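PDB 6QAZ: cyanophage-like gp41-1 intein, which probably carries out protein splicing, excising itself from a precursor and joining the flanking segments, as a naturally split intein of the all-beta HINT fold. Local coordinates for residues 50-53 with 59-62; 16-21 with 25-30; 73-76 with 80-83; 84-89 with 94-99. All blocks are in the same frame, centred on the assembly; numbering follows the deposited sequence. Where two conformers were deposited one is given.

Contact 1 of 4, residues 50-53 with 59-62. With PEG (di(hydroxyethyl)ether), chain E.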
loop_
_atom_site.group_PDB
_atom_site.type_symbol
_atom_site.label_atom_id
_atom_site.label_comp_id
_atom_site.label_asym_id
_atom_site.label_seq_id
_atom_site.Cartn_x
_atom_site.Cartn_y
_atom_site.Cartn_z
ATOM N N TYR A 50 0.851 -10.965 3.425
ATOM C CA TYR A 50 2.262 -11.043 3.061
ATOM C C TYR A 50 2.939 -9.782 3.548
ATOM O O TYR A 50 2.386 -8.694 3.455
ATOM C CB TYR A 50 2.449 -11.095 1.543
ATOM C CG TYR A 50 1.824 -12.294 0.912
ATOM C CD1 TYR A 50 0.460 -12.342 0.673
ATOM C CD2 TYR A 50 2.579 -13.398 0.558
ATOM C CE1 TYR A 50 -0.163 -13.448 0.155
ATOM C CE2 TYR A 50 1.973 -14.514 -0.020
ATOM C CZ TYR A 50 0.595 -14.547 -0.172
ATOM O OH TYR A 50 -0.062 -15.627 -0.711
ATOM N N LYS A 51 4.162 -9.926 4.040
ATOM C CA LYS A 51 4.980 -8.782 4.446
ATOM C C LYS A 51 6.070 -8.546 3.415
ATOM O O LYS A 51 6.875 -9.463 3.152
ATOM C CB LYS A 51 5.606 -9.004 5.826
ATOM C CG LYS A 51 6.388 -7.809 6.337
ATOM C CD LYS A 51 6.892 -7.994 7.730
ATOM C CE LYS A 51 7.716 -9.234 7.912
ATOM N NZ LYS A 51 8.429 -9.209 9.211
ATOM N N ILE A 52 6.148 -7.339 2.919
ATOM C CA ILE A 52 7.241 -6.888 2.050
ATOM C C ILE A 52 8.168 -6.028 2.878
ATOM O O ILE A 52 7.704 -5.072 3.509
ATOM C CB ILE A 52 6.666 -6.101 0.858
ATOM C CG1 ILE A 52 5.691 -6.948 0.063
ATOM C CG2 ILE A 52 7.791 -5.555 0.012
ATOM C CD1 ILE A 52 4.953 -6.200 -1.004
ATOM N N THR A 53 9.454 -6.340 2.878
ATOM C CA THR A 53 10.476 -5.572 3.602
ATOM C C THR A 53 11.474 -5.011 2.604
ATOM O O THR A 53 12.023 -5.786 1.781
ATOM C CB THR A 53 11.216 -6.431 4.634
ATOM O OG1 THR A 53 10.249 -7.021 5.520
ATOM C CG2 THR A 53 12.225 -5.631 5.426
ATOM N N GLU A 59 8.449 -1.593 5.854
ATOM C CA GLU A 59 7.621 -2.796 5.685
ATOM C C GLU A 59 6.201 -2.421 5.362
ATOM O O GLU A 59 5.695 -1.372 5.833
ATOM C CB GLU A 59 7.572 -3.615 6.996
ATOM C CG GLU A 59 8.806 -4.275 7.446
ATOM C CD GLU A 59 8.642 -4.828 8.879
ATOM O OE1 GLU A 59 7.471 -5.072 9.355
ATOM O OE2 GLU A 59 9.644 -5.109 9.447
ATOM N N ILE A 60 5.520 -3.299 4.672
ATOM C CA ILE A 60 4.077 -3.185 4.445
ATOM C C ILE A 60 3.502 -4.583 4.399
ATOM O O ILE A 60 4.159 -5.503 3.880
ATOM C CB ILE A 60 3.766 -2.341 3.201
ATOM C CG1 ILE A 60 2.319 -2.098 3.028
ATOM C CG2 ILE A 60 4.332 -2.985 1.970
ATOM C CD1 ILE A 60 2.021 -0.954 2.024
ATOM N N ILE A 61 2.300 -4.736 4.887
ATOM C CA ILE A 61 1.575 -6.028 4.883
ATOM C C ILE A 61 0.354 -5.864 3.997
ATOM O O ILE A 61 -0.470 -4.966 4.200
ATOM C CB ILE A 61 1.247 -6.469 6.312
ATOM C CG1 ILE A 61 2.536 -6.849 7.050
ATOM C CG2 ILE A 61 0.274 -7.649 6.298
ATOM C CD1 ILE A 61 2.320 -7.131 8.509
ATOM N N CYS A 62 0.212 -6.794 3.062
ATOM C CA CYS A 62 -0.850 -6.688 2.055
ATOM C C CYS A 62 -1.272 -8.073 1.594
ATOM O O CYS A 62 -0.637 -9.085 1.895
ATOM C CB CYS A 62 -0.382 -5.849 0.869
ATOM S SG CYS A 62 1.007 -6.573 -0.045
HETATM C C1 PEG E . 5.166 -8.921 16.102
HETATM O O1 PEG E . 4.495 -8.796 17.613
HETATM C C2 PEG E . 5.519 -7.459 15.549
HETATM O O2 PEG E . 5.461 -7.582 14.106
HETATM C C3 PEG E . 5.624 -6.401 13.314
HETATM C C4 PEG E . 6.909 -6.480 12.486
HETATM O O4 PEG E . 6.889 -7.182 11.203
HETATM O O HOH W 1 10.683 -7.488 8.174
#
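Strands 50-53 and 59-62 run antiparallel at 158°, their axes 4.7 Å apart at closest approach, and belong to the beta hairpin of strands 45-54 and 59-63 within the curled sheet of the HINT fold expected of an intein. Two hydrogen-bonded pairs, Tyr50 with Cys62 and Ile52 with Ile60, carry four backbone bonds. The bond from Ile52 N to Ile60 O is nearly straight, 170° at the hydrogen; that from Tyr50 N to Cys62 O is more bent. Cys62 O also lies in the plane of the Tyr50 ring, at its edge, 3.6 Å from Tyr50 CD1. On the buried face Ile52 CB meets Ile60 CG2 at 4.0 Å, and Ile52 CD1 approaches Cys62 SG; Phe68 touches all three residues. The other face is largely polar. With CG anti to the backbone N (chi1 -176°), Lys51 runs past Ile61 and slants over Glu59. Lys51 CD comes 3.4 Å from Glu59 OE1, but Lys51 NZ, at 4.2 Å from Glu59 OE1, stops short of a salt bridge. A water accepts from Lys51 NZ, donates to Glu59 OE2 and lies 2.7 Å from Thr53 OG1. Lys51 NZ also bonds a citrate, probably from the crystallisation liquor, and donates to PEG O4 at 3.2 Å.

Contact 2 of 4, residues 16-21 with 25-30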
loop_
_atom_site.group_PDB
_atom_site.type_symbol
_atom_site.label_atom_id
_atom_site.label_comp_id
_atom_site.label_asym_id
_atom_site.label_seq_id
_atom_site.Cartn_x
_atom_site.Cartn_y
_atom_site.Cartn_z
ATOM N N GLY A 16 -2.340 14.657 9.739
ATOM C CA GLY A 16 -1.312 13.779 10.316
ATOM C C GLY A 16 -1.475 12.371 9.836
ATOM O O GLY A 16 -2.309 12.054 8.984
ATOM N N MET A 17 -0.642 11.507 10.367
ATOM C CA MET A 17 -0.688 10.098 9.975
ATOM C C MET A 17 -1.921 9.457 10.589
ATOM O O MET A 17 -2.263 9.726 11.733
ATOM C CB MET A 17 0.552 9.362 10.489
ATOM C CG MET A 17 1.857 9.678 9.794
ATOM S SD MET A 17 1.867 9.119 8.067
ATOM C CE MET A 17 3.524 9.634 7.626
ATOM N N LYS A 18 -2.547 8.606 9.830
ATOM C CA LYS A 18 -3.693 7.819 10.293
ATOM C C LYS A 18 -3.477 6.355 9.944
ATOM O O LYS A 18 -2.933 6.055 8.880
ATOM C CB LYS A 18 -5.003 8.278 9.637
ATOM C CG LYS A 18 -5.452 9.676 10.002
ATOM C CD LYS A 18 -6.856 9.994 9.534
ATOM C CE LYS A 18 -7.259 11.427 9.813
ATOM N NZ LYS A 18 -8.679 11.683 9.494
ATOM N N GLU A 19 -3.942 5.459 10.796
ATOM C CA GLU A 19 -4.019 4.051 10.406
ATOM C C GLU A 19 -5.138 3.902 9.392
ATOM O O GLU A 19 -6.216 4.527 9.496
ATOM C CB GLU A 19 -4.251 3.138 11.598
ATOM C CG GLU A 19 -3.025 3.085 12.511
ATOM C CD GLU A 19 -3.161 2.145 13.719
ATOM O OE1 GLU A 19 -4.270 1.626 13.975
ATOM O OE2 GLU A 19 -2.152 1.869 14.382
ATOM N N ILE A 20 -4.916 3.063 8.387
ATOM C CA ILE A 20 -5.866 2.969 7.276
ATOM C C ILE A 20 -7.220 2.452 7.766
ATOM O O ILE A 20 -8.242 2.788 7.151
ATOM C CB ILE A 20 -5.263 2.162 6.125
ATOM C CG1 ILE A 20 -6.004 2.420 4.821
ATOM C CG2 ILE A 20 -5.124 0.704 6.468
ATOM C CD1 ILE A 20 -5.399 1.763 3.628
ATOM N N SER A 21 -7.257 1.662 8.830
ATOM C CA SER A 21 -8.529 1.218 9.415
ATOM C C SER A 21 -9.391 2.379 9.894
ATOM O O SER A 21 -10.579 2.167 10.103
ATOM C CB SER A 21 -8.251 0.285 10.583
ATOM O OG SER A 21 -7.565 1.002 11.615
ATOM N N VAL A 25 -14.342 7.891 3.831
ATOM C CA VAL A 25 -14.604 8.607 2.579
ATOM C C VAL A 25 -14.522 10.096 2.855
ATOM O O VAL A 25 -15.044 10.595 3.858
ATOM C CB VAL A 25 -15.963 8.220 1.997
ATOM C CG1 VAL A 25 -16.359 9.135 0.837
ATOM C CG2 VAL A 25 -16.022 6.750 1.605
ATOM N N GLY A 26 -13.856 10.797 1.943
ATOM C CA GLY A 26 -13.620 12.239 2.059
ATOM C C GLY A 26 -12.288 12.599 2.665
ATOM O O GLY A 26 -11.874 13.753 2.508
ATOM N N ASP A 27 -11.617 11.673 3.344
ATOM C CA ASP A 27 -10.230 11.928 3.776
ATOM C C ASP A 27 -9.359 12.176 2.547
ATOM O O ASP A 27 -9.689 11.791 1.428
ATOM C CB ASP A 27 -9.629 10.753 4.546
ATOM C CG ASP A 27 -9.767 10.748 6.065
ATOM O OD1 ASP A 27 -9.398 11.741 6.709
ATOM O OD2 ASP A 27 -10.280 9.728 6.600
ATOM N N LEU A 28 -8.235 12.818 2.783
ATOM C CA LEU A 28 -7.200 13.076 1.775
ATOM C C LEU A 28 -5.926 12.337 2.185
ATOM O O LEU A 28 -5.534 12.458 3.355
ATOM C CB LEU A 28 -6.959 14.580 1.693
ATOM C CG LEU A 28 -8.054 15.380 0.980
ATOM C CD1 LEU A 28 -7.935 16.842 1.301
ATOM C CD2 LEU A 28 -8.021 15.154 -0.529
ATOM N N VAL A 29 -5.322 11.602 1.254
ATOM C CA VAL A 29 -4.103 10.822 1.546
ATOM C C VAL A 29 -3.004 11.209 0.590
ATOM O O VAL A 29 -3.230 11.362 -0.625
ATOM C CB VAL A 29 -4.374 9.318 1.550
ATOM C CG1 VAL A 29 -5.260 8.939 2.727
ATOM C CG2 VAL A 29 -4.928 8.796 0.244
ATOM N N LEU A 30 -1.793 11.330 1.116
ATOM C CA LEU A 30 -0.669 11.846 0.327
ATOM C C LEU A 30 -0.155 10.781 -0.630
ATOM O O LEU A 30 0.082 9.636 -0.231
ATOM C CB LEU A 30 0.456 12.282 1.260
ATOM C CG LEU A 30 1.647 12.923 0.561
ATOM C CD1 LEU A 30 1.281 14.241 -0.100
ATOM C CD2 LEU A 30 2.784 13.121 1.542
HETATM O O HOH W 2 -10.813 9.452 9.266
#
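A lone salt bridge joins the strand of a small two-stranded sheet to the residues leading into a strand of the main curled sheet: Lys18, on strand 16-19, reaches Asp27, which directly precedes strand 28-31. Both residues were modelled in two conformers; in those described here Lys18 NZ donates to Asp27 OD1 at 2.9 Å. The segments bury just 71 Å² between them, so the evidence is for a contact between side-chain ends, without backbone pairing. The two side chains approach from opposite directions. Beyond CG the lysine, in this conformer, is fully extended, chi2 to chi4 all within 10° of 180°, and this spans the gap. The ammonium meets OD1 on its syn side, 20° out of the carboxylate plane, while Asp27 OD2 stays 3.8 Å from Lys18 NZ. A water closes a ring around the pair: it accepts from Lys18 NZ at 3.1 Å and lies 2.7 Å from Asp27 OD2. In the fold, Lys18 is bonded through its backbone to Val11 of the partner strand 10-13, and Asp27 through its backbone to Val38 of strand 34-41, so the bridge links two separate beta sheets across the connection between strand 16-19 and strand 28-31. That connection supplies a further partner, for Asp27 OD2 accepts from Gln24 N. In this conformer both carboxylate oxygens therefore have partners, OD1 the lysine and OD2 the backbone and the water. The adjacent positive charge probably favours the ionised form of Asp27, which is buried, whereas Lys18 remains partly exposed.

Contact 3 of 4, residues 73-76 with 80-83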
loop_
_atom_site.group_PDB
_atom_site.type_symbol
_atom_site.label_atom_id
_atom_site.label_comp_id
_atom_site.label_asym_id
_atom_site.label_seq_id
_atom_site.Cartn_x
_atom_site.Cartn_y
_atom_site.Cartn_z
ATOM N N GLY A 73 5.805 -0.961 -14.254
ATOM C CA GLY A 73 4.356 -0.831 -14.140
ATOM C C GLY A 73 3.850 -1.410 -12.832
ATOM O O GLY A 73 4.604 -1.858 -11.974
ATOM N N GLU A 74 2.538 -1.408 -12.690
ATOM C CA GLU A 74 1.926 -1.928 -11.456
ATOM C C GLU A 74 2.147 -3.436 -11.375
ATOM O O GLU A 74 1.973 -4.146 -12.364
ATOM C CB GLU A 74 0.427 -1.637 -11.442
ATOM C CG GLU A 74 0.120 -0.162 -11.297
ATOM C CD GLU A 74 0.371 0.397 -9.900
ATOM O OE1 GLU A 74 0.544 -0.357 -8.966
ATOM O OE2 GLU A 74 0.379 1.649 -9.760
ATOM N N MET A 75 2.490 -3.917 -10.193
ATOM C CA MET A 75 2.718 -5.337 -9.979
ATOM C C MET A 75 2.194 -5.757 -8.621
ATOM O O MET A 75 2.258 -4.985 -7.663
ATOM C CB MET A 75 4.212 -5.636 -10.128
ATOM C CG MET A 75 4.474 -7.068 -10.457
ATOM S SD MET A 75 6.188 -7.522 -10.646
ATOM C CE MET A 75 6.644 -6.580 -12.092
ATOM N N ASN A 76 1.775 -7.015 -8.532
ATOM C CA ASN A 76 1.357 -7.612 -7.267
ATOM C C ASN A 76 2.131 -8.908 -7.047
ATOM O O ASN A 76 2.790 -9.417 -7.944
ATOM C CB ASN A 76 -0.148 -7.798 -7.170
ATOM C CG ASN A 76 -0.780 -8.502 -8.350
ATOM O OD1 ASN A 76 -0.084 -9.207 -9.102
ATOM N ND2 ASN A 76 -2.070 -8.320 -8.544
ATOM N N GLY A 80 4.040 -11.743 -9.693
ATOM C CA GLY A 80 5.499 -11.904 -9.750
ATOM C C GLY A 80 6.300 -10.853 -9.030
ATOM O O GLY A 80 7.533 -10.876 -9.109
ATOM N N LEU A 81 5.673 -9.924 -8.295
ATOM C CA LEU A 81 6.479 -8.983 -7.490
ATOM C C LEU A 81 7.329 -9.803 -6.523
ATOM O O LEU A 81 6.797 -10.664 -5.831
ATOM C CB LEU A 81 5.552 -8.055 -6.723
ATOM C CG LEU A 81 6.245 -6.960 -5.926
ATOM C CD1 LEU A 81 6.970 -5.987 -6.847
ATOM C CD2 LEU A 81 5.230 -6.207 -5.115
ATOM N N LYS A 82 8.632 -9.570 -6.493
ATOM C CA LYS A 82 9.536 -10.442 -5.715
ATOM C C LYS A 82 10.770 -9.672 -5.278
ATOM O O LYS A 82 11.102 -8.570 -5.737
ATOM C CB LYS A 82 9.947 -11.631 -6.554
ATOM C CG LYS A 82 10.697 -11.232 -7.773
ATOM C CD LYS A 82 11.183 -12.431 -8.584
ATOM C CE LYS A 82 10.102 -13.356 -9.130
ATOM N NZ LYS A 82 9.257 -12.725 -10.187
ATOM N N GLU A 83 11.453 -10.343 -4.384
ATOM C CA GLU A 83 12.736 -9.857 -3.876
ATOM C C GLU A 83 13.647 -9.493 -5.053
ATOM O O GLU A 83 13.715 -10.220 -6.067
ATOM C CB GLU A 83 13.349 -10.910 -2.957
ATOM C CG GLU A 83 12.449 -11.254 -1.776
ATOM C CD GLU A 83 12.577 -12.658 -1.193
ATOM O OE1 GLU A 83 13.681 -13.281 -1.317
ATOM O OE2 GLU A 83 11.507 -13.154 -0.690
#
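Asn76 and Leu81 meet where the chain, past the short strand 73-75, changes direction on its way to strand 86-89; the contact belongs to the irregular connection that follows the two-stranded antiparallel sheet of 68-70 and 73-75. Backbone bonding across it consists of one hydrogen bond, Leu81 N to Asn76 O at 2.9 Å. It is nearly straight at the hydrogen (166°), yet the donor stands 41° above the carbonyl plane and so is not on a lone pair. Gly80 N is also near Asn76 O, but its angle is too poor for a bond. The Asn76 side chain leaves its backbone away from segment 80-83, and ND2 donates to Glu65 O.

Apolar packing across the contact joins Met75 CG to Leu81 CB at 4.0 Å, the two side chains running at a slant to one another. Leu81 is buried, and Phe68 and Thr70 of strand 68-70 touch it as well.

Van der Waals contacts with the backbone add to this. In the Met75 conformer described, one of two, CG anti to the backbone N (chi1 -158°) and an extended chi2 carry SD to within 3.4 Å of Leu81 N and 3.7 Å of Gly80 C; the bend at chi3 only turns CE aside. Leu81 CB sits 3.3 Å from Asn76 O.

Within segment 80-83, in one of two Lys82 conformers, Lys82 NZ donates in the carbonyl plane to a lone pair of Gly80 O at 2.7 Å.

Contact 4 of 4, residues 84-89 with 94-99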
loop_
_atom_site.group_PDB
_atom_site.type_symbol
_atom_site.label_atom_id
_atom_site.label_comp_id
_atom_site.label_asym_id
_atom_site.label_seq_id
_atom_site.Cartn_x
_atom_site.Cartn_y
_atom_site.Cartn_z
ATOM N N GLY A 84 14.351 -8.388 -4.891
ATOM C CA GLY A 84 15.290 -7.877 -5.877
ATOM C C GLY A 84 14.699 -6.865 -6.809
ATOM O O GLY A 84 15.460 -6.177 -7.504
ATOM N N MET A 85 13.367 -6.798 -6.883
ATOM C CA MET A 85 12.691 -5.683 -7.574
ATOM C C MET A 85 12.673 -4.493 -6.647
ATOM O O MET A 85 12.955 -4.644 -5.468
ATOM C CB MET A 85 11.278 -6.096 -7.974
ATOM C CG MET A 85 11.291 -7.190 -9.022
ATOM S SD MET A 85 9.608 -7.631 -9.444
ATOM C CE MET A 85 9.892 -8.854 -10.709
ATOM N N CYS A 86 12.422 -3.307 -7.179
ATOM C CA CYS A 86 12.410 -2.085 -6.387
ATOM C C CYS A 86 11.013 -1.473 -6.331
ATOM O O CYS A 86 10.278 -1.449 -7.316
ATOM C CB CYS A 86 13.322 -1.039 -6.981
ATOM S SG CYS A 86 15.068 -1.532 -6.914
ATOM N N LEU A 87 10.694 -0.950 -5.152
ATOM C CA LEU A 87 9.530 -0.098 -4.935
ATOM C C LEU A 87 9.992 1.341 -4.761
ATOM O O LEU A 87 11.155 1.602 -4.541
ATOM C CB LEU A 87 8.707 -0.568 -3.737
ATOM C CG LEU A 87 8.178 -1.992 -3.810
ATOM C CD1 LEU A 87 7.258 -2.289 -2.643
ATOM C CD2 LEU A 87 7.464 -2.264 -5.128
ATOM N N TYR A 88 9.049 2.266 -4.818
ATOM C CA TYR A 88 9.325 3.679 -4.550
ATOM C C TYR A 88 8.988 3.989 -3.110
ATOM O O TYR A 88 7.922 3.595 -2.618
ATOM C CB TYR A 88 8.492 4.563 -5.473
ATOM C CG TYR A 88 8.800 4.402 -6.940
ATOM C CD1 TYR A 88 9.840 5.091 -7.531
ATOM C CD2 TYR A 88 8.063 3.542 -7.735
ATOM C CE1 TYR A 88 10.114 4.939 -8.885
ATOM C CE2 TYR A 88 8.324 3.372 -9.081
ATOM C CZ TYR A 88 9.355 4.076 -9.666
ATOM O OH TYR A 88 9.641 3.851 -10.990
ATOM N N VAL A 89 9.857 4.749 -2.458
ATOM C CA VAL A 89 9.602 5.240 -1.096
ATOM C C VAL A 89 9.522 6.745 -1.152
ATOM O O VAL A 89 9.913 7.382 -2.115
ATOM C CB VAL A 89 10.652 4.760 -0.086
ATOM C CG1 VAL A 89 10.683 3.256 -0.051
ATOM C CG2 VAL A 89 12.016 5.374 -0.299
ATOM N N LEU A 94 13.962 4.823 -5.321
ATOM C CA LEU A 94 13.842 3.374 -5.505
ATOM C C LEU A 94 14.551 2.647 -4.378
ATOM O O LEU A 94 15.681 2.997 -4.032
ATOM C CB LEU A 94 14.475 3.029 -6.838
ATOM C CG LEU A 94 13.633 3.404 -8.042
ATOM C CD1 LEU A 94 14.479 3.484 -9.301
ATOM C CD2 LEU A 94 12.459 2.445 -8.215
ATOM N N LYS A 95 13.910 1.632 -3.837
ATOM C CA LYS A 95 14.495 0.780 -2.797
ATOM C C LYS A 95 14.200 -0.670 -3.105
ATOM O O LYS A 95 13.056 -1.039 -3.429
ATOM C CB LYS A 95 13.972 1.149 -1.412
ATOM C CG LYS A 95 14.417 2.515 -0.924
ATOM C CD LYS A 95 15.897 2.623 -0.637
ATOM C CE LYS A 95 16.318 4.030 -0.330
ATOM N NZ LYS A 95 17.766 4.089 -0.083
ATOM N N LYS A 96 15.215 -1.498 -2.982
ATOM C CA LYS A 96 15.080 -2.941 -3.245
ATOM C C LYS A 96 14.165 -3.610 -2.227
ATOM O O LYS A 96 14.285 -3.367 -1.025
ATOM C CB LYS A 96 16.459 -3.594 -3.156
ATOM C CG LYS A 96 17.532 -3.345 -4.208
ATOM C CD LYS A 96 17.377 -4.275 -5.342
ATOM C CE LYS A 96 18.255 -3.878 -6.506
ATOM N NZ LYS A 96 19.704 -4.051 -6.211
ATOM N N ILE A 97 13.374 -4.536 -2.718
ATOM C CA ILE A 97 12.676 -5.519 -1.858
ATOM C C ILE A 97 13.693 -6.547 -1.397
ATOM O O ILE A 97 14.298 -7.231 -2.217
ATOM C CB ILE A 97 11.525 -6.182 -2.608
ATOM C CG1 ILE A 97 10.452 -5.166 -3.021
ATOM C CG2 ILE A 97 10.911 -7.274 -1.738
ATOM C CD1 ILE A 97 9.385 -5.754 -3.922
ATOM N N LEU A 98 13.879 -6.645 -0.096
ATOM C CA LEU A 98 14.760 -7.676 0.484
ATOM C C LEU A 98 14.020 -8.998 0.668
ATOM O O LEU A 98 14.659 -10.055 0.493
ATOM C CB LEU A 98 15.280 -7.241 1.834
ATOM C CG LEU A 98 16.284 -6.118 1.871
ATOM C CD1 LEU A 98 16.802 -5.982 3.286
ATOM C CD2 LEU A 98 17.434 -6.300 0.919
ATOM N N LYS A 99 12.762 -8.949 1.092
ATOM C CA LYS A 99 12.022 -10.144 1.495
ATOM C C LYS A 99 10.574 -9.939 1.171
ATOM O O LYS A 99 10.057 -8.856 1.419
ATOM C CB LYS A 99 12.119 -10.432 3.010
ATOM C CG LYS A 99 13.478 -10.544 3.615
ATOM C CD LYS A 99 13.366 -10.637 5.094
ATOM C CE LYS A 99 14.638 -10.132 5.752
ATOM N NZ LYS A 99 14.760 -10.500 7.173
#
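Tyr88 sets CG beside its backbone N (chi1 -63°) and Leu94 has a similar chi1; as a non-hydrogen-bonded pair on one face of the sheet, their side chains point the same way. Leu94 CD2 lies over one face of the Tyr88 ring, 3.8 Å from its centroid and displaced toward the rim, a CH-pi contact in which Tyr88 CE1 is the nearest ring atom at 3.5 Å. The same methyl packs on Cys86 CB at 3.8 Å. In the Lys96 conformer described, Cys86 SG rests 3.9 Å from Lys96 CD. On the other face Leu87 CG touches Ile97 CD1 at 4.0 Å, a buried pair backed by Leu54 of strand 45-54. Val89 CG2 packs on Lys95 CG, the side chains crossing at about a right angle. Four backbone hydrogen bonds join the segments. Leu87 and Lys95 bond reciprocally; just before strand 86-89, Met85 O accepts from Ile97 N at 2.8 Å and 179°, and Gly84 N donates to Ile97 O. Toward neighbouring strand 45-54, Leu98 and Lys99 both face Thr53, a classic beta bulge. The pairs Cys86-Lys96, Leu87-Lys95 and Tyr88-Leu94, with strand directions 134° apart, mark a strongly twisted antiparallel beta hairpin in the curled sheet of the HINT fold.

Contacts 1, 3 and 4 cluster, whereas contact 2 lies on the opposite side of the chain's centre from each of them, its centre about 19 Å from that of contact 1 and about 24 Å from that of contact 4. Contacts 1 and 4 share a sheet: Thr53 O and Leu98 N are 2.8 Å apart, a probable hydrogen bond, and Ile52 CG2 packs on Ile97 CG2 at 4.0 Å. Contact 3 bears on both, with Leu81 CD2 4.1 Å from Ile52 CD1 and Met75 SD 3.6 Å from Met85 SD. The glycol beside contact 1 probably comes from the crystallisation liquor.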